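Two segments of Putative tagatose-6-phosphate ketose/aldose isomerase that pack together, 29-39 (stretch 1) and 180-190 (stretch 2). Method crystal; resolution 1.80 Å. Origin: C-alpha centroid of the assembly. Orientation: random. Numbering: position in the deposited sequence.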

# COMPACT_ATOMS: atom_id res chain seq x y z
N ARG A 29 -26.50 -8.91 13.29
CA ARG A 29 -27.10 -7.83 14.04
C ARG A 29 -26.94 -6.52 13.29
O ARG A 29 -27.90 -5.77 13.16
N SER A 30 -25.75 -6.25 12.75
CA SER A 30 -25.56 -4.98 12.07
C SER A 30 -26.41 -4.91 10.78
O SER A 30 -27.05 -3.88 10.50
N LEU A 31 -26.39 -5.99 10.00
CA LEU A 31 -27.12 -6.03 8.71
C LEU A 31 -28.63 -6.00 8.88
O LEU A 31 -29.33 -5.36 8.10
N THR A 32 -29.14 -6.65 9.93
CA THR A 32 -30.56 -6.51 10.28
C THR A 32 -30.90 -5.07 10.74
O THR A 32 -31.95 -4.55 10.40
N ASN A 33 -29.99 -4.40 11.43
CA ASN A 33 -30.18 -2.97 11.72
C ASN A 33 -30.25 -2.10 10.46
O ASN A 33 -31.05 -1.18 10.35
N ILE A 34 -29.38 -2.40 9.51
CA ILE A 34 -29.34 -1.69 8.23
C ILE A 34 -30.70 -1.90 7.53
O ILE A 34 -31.25 -0.96 6.96
N ASP A 35 -31.26 -3.11 7.64
CA ASP A 35 -32.61 -3.36 7.09
C ASP A 35 -33.62 -2.38 7.66
O ASP A 35 -34.45 -1.84 6.92
N ALA A 36 -33.54 -2.17 8.97
CA ALA A 36 -34.44 -1.25 9.67
C ALA A 36 -34.23 0.21 9.22
O ALA A 36 -35.20 0.97 9.13
N LEU A 37 -32.98 0.56 8.91
CA LEU A 37 -32.59 1.92 8.49
C LEU A 37 -32.59 2.11 6.97
O LEU A 37 -32.26 3.21 6.49
N ARG A 38 -32.97 1.09 6.22
CA ARG A 38 -32.78 1.10 4.77
C ARG A 38 -33.41 2.31 4.08
O ARG A 38 -32.80 2.94 3.20
N SER A 39 -34.64 2.64 4.46
CA SER A 39 -35.34 3.69 3.71
C SER A 39 -34.73 5.08 4.02
O SER A 39 -34.58 5.90 3.12
N MSE A 180 -16.80 -3.41 8.03
CA MSE A 180 -16.60 -3.83 6.67
C MSE A 180 -17.86 -4.44 6.04
O MSE A 180 -18.24 -4.10 4.93
N ALA A 181 -18.49 -5.36 6.77
CA ALA A 181 -19.74 -6.00 6.33
C ALA A 181 -20.84 -4.97 6.17
O ALA A 181 -21.62 -5.03 5.21
N SER A 182 -20.90 -4.01 7.09
CA SER A 182 -21.90 -2.93 7.01
C SER A 182 -21.72 -2.07 5.75
O SER A 182 -22.69 -1.80 5.04
N CYS A 183 -20.49 -1.66 5.48
CA CYS A 183 -20.19 -0.85 4.29
C CYS A 183 -20.58 -1.58 3.00
O CYS A 183 -21.24 -1.01 2.15
N LEU A 184 -20.22 -2.86 2.89
CA LEU A 184 -20.61 -3.67 1.75
C LEU A 184 -22.14 -3.71 1.62
O LEU A 184 -22.67 -3.52 0.52
N ALA A 185 -22.84 -3.89 2.74
CA ALA A 185 -24.30 -4.00 2.74
C ALA A 185 -24.97 -2.71 2.37
O ALA A 185 -26.02 -2.72 1.74
N VAL A 186 -24.37 -1.58 2.74
CA VAL A 186 -24.93 -0.28 2.42
C VAL A 186 -24.90 -0.07 0.91
O VAL A 186 -25.91 0.33 0.33
N PHE A 187 -23.77 -0.39 0.27
CA PHE A 187 -23.58 -0.03 -1.15
C PHE A 187 -23.87 -1.13 -2.15
O PHE A 187 -24.09 -0.83 -3.33
N ALA A 188 -23.89 -2.39 -1.70
CA ALA A 188 -24.18 -3.53 -2.58
C ALA A 188 -25.24 -4.46 -1.95
O ALA A 188 -25.02 -5.66 -1.81
N PRO A 189 -26.40 -3.91 -1.58
CA PRO A 189 -27.38 -4.73 -0.85
C PRO A 189 -28.01 -5.86 -1.66
O PRO A 189 -28.57 -6.80 -1.10
N GLU A 190 -27.89 -5.77 -2.98
CA GLU A 190 -28.40 -6.82 -3.85
C GLU A 190 -27.52 -8.07 -3.80
O GLU A 190 -27.93 -9.14 -4.28

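Side-chain packing between helix 29-39 and helix 180-187, whose axes cross at -32° with a closest approach of 9.5 Å; the contact buries 351 Å², both sides summed. Three residues of the first helix, Arg 38, Ile 34 and Leu 31, cover most of its share.

Arg 38 covers the most. Its CA-to-CB bond points sideways, but the chain (chi1 t, chi2 p, chi3 off-well at -112°) carries the guanidinium to the C-terminal end of the second helix, where carbonyls lack the amide partners they would have further back. Arg 38 NH1 donates to Val 186 O at 2.9 Å, nearly straight at 172°, and Arg 38 NH2 donates to Ala 185 O at 3.1 Å, more bent at 150°. Both carbonyl oxygens lie near the guanidinium plane, at its edge, while Pro 189 CG sits over one face; the closest approach to that ring is Arg 38 NH2 to Pro 189 CB, 3.5 Å. Ala 188 has already left helical geometry, and the turn that follows brings Pro 189 toward the arginine.

Ile 34 (m, t) points toward the second helix and reaches it through CD1, which lies 3.7 Å from Ser 182 O, 4.0 Å from Ala 185 CB and 4.2 Å from Val 186 CG2. One methyl thus touches residues on successive turns.

Leu 31 (m, p) starts sideways, but its end comes nearer. Leu 31 CG is 3.9 Å from Ala 185 CB and Leu 31 CD1 is 4.2 Å from Ala 181 CB, so the leucine packs against two alanines one turn apart. Their CA-to-CB bonds point toward the first helix, and Ala 185 CB is shared with Ile 34.

Beside this apolar patch, Ser 30 (t) points inward and meets Ser 182 (m), with 2.8 Å between Ser 30 OG and Ser 182 OG, a hydroxyl pair buried with its apolar neighbours.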

# COMPACT_ATOMS: atom_id res chain seq x y z
CB ARG A 29 -26.47 -7.74 15.44
CG ARG A 29 -27.18 -8.60 16.45
CD ARG A 29 -26.39 -8.84 17.73
NE ARG A 29 -25.94 -7.65 18.45
CZ ARG A 29 -26.70 -6.87 19.20
NH1 ARG A 29 -26.15 -5.85 19.85
NH2 ARG A 29 -28.01 -7.06 19.28
CB SER A 30 -24.11 -4.70 11.74
OG SER A 30 -24.01 -3.34 11.34
CB LEU A 31 -26.68 -7.24 7.87
CG LEU A 31 -25.43 -6.99 6.98
CD1 LEU A 31 -24.30 -6.29 7.73
CD2 LEU A 31 -24.94 -8.27 6.28
CB THR A 32 -31.07 -7.66 11.27
OG1 THR A 32 -30.42 -7.56 12.51
CG2 THR A 32 -30.75 -9.01 10.72
CB ASN A 33 -29.09 -2.45 12.63
CG ASN A 33 -29.40 -1.09 13.17
OD1 ASN A 33 -30.46 -0.88 13.78
ND2 ASN A 33 -28.49 -0.13 12.93
CB ILE A 34 -28.13 -2.16 7.38
CG1 ILE A 34 -26.83 -1.62 7.98
CG2 ILE A 34 -28.30 -1.79 5.89
CD1 ILE A 34 -25.56 -2.19 7.28
CB ASP A 35 -33.10 -4.79 7.35
CG ASP A 35 -32.31 -5.84 6.58
OD1 ASP A 35 -31.81 -5.54 5.49
OD2 ASP A 35 -32.22 -6.98 7.05
CB ALA A 36 -34.23 -1.37 11.17
CB LEU A 37 -31.16 2.21 9.01
CG LEU A 37 -30.99 2.67 10.45
CD1 LEU A 37 -31.92 1.91 11.38
CD2 LEU A 37 -29.53 2.48 10.86
CB ARG A 38 -33.34 -0.17 4.15
CG ARG A 38 -32.92 -0.47 2.75
CD ARG A 38 -31.47 -0.99 2.69
NE ARG A 38 -30.62 -0.03 2.03
CZ ARG A 38 -29.32 -0.23 1.78
NH1 ARG A 38 -28.65 0.71 1.14
NH2 ARG A 38 -28.70 -1.32 2.17
CB SER A 39 -36.85 3.60 3.93
OG SER A 39 -37.21 4.23 5.13
CB MSE A 180 -15.44 -4.83 6.57
CG MSE A 180 -15.14 -5.20 5.13
SE MSE A 180 -13.31 -5.85 4.93
CE MSE A 180 -13.34 -7.36 6.23
CB ALA A 181 -20.17 -7.07 7.33
CB SER A 182 -21.89 -2.07 8.27
OG SER A 182 -22.05 -2.89 9.42
CB CYS A 183 -18.72 -0.44 4.24
SG CYS A 183 -18.41 0.84 2.98
CB LEU A 184 -20.03 -5.08 1.90
CG LEU A 184 -18.53 -5.28 1.69
CD1 LEU A 184 -18.14 -6.71 2.17
CD2 LEU A 184 -18.09 -5.07 0.22
CB ALA A 185 -24.83 -4.49 4.08
CB VAL A 186 -24.18 0.89 3.13
CG1 VAL A 186 -24.53 2.25 2.45
CG2 VAL A 186 -24.53 0.90 4.66
CB PHE A 187 -22.19 0.58 -1.36
CG PHE A 187 -22.03 1.88 -0.66
CD1 PHE A 187 -22.59 3.03 -1.19
CD2 PHE A 187 -21.41 1.95 0.58
CE1 PHE A 187 -22.47 4.26 -0.53
CE2 PHE A 187 -21.30 3.15 1.25
CZ PHE A 187 -21.86 4.32 0.70
CB ALA A 188 -22.91 -4.27 -2.90
CB PRO A 189 -28.45 -3.72 -0.43
CG PRO A 189 -28.37 -2.65 -1.46
CD PRO A 189 -26.89 -2.53 -1.79
CB GLU A 190 -28.58 -6.29 -5.27
CG GLU A 190 -27.29 -5.96 -6.03
CD GLU A 190 -26.57 -4.67 -5.55
OE1 GLU A 190 -27.09 -3.87 -4.76
OE2 GLU A 190 -25.45 -4.43 -6.01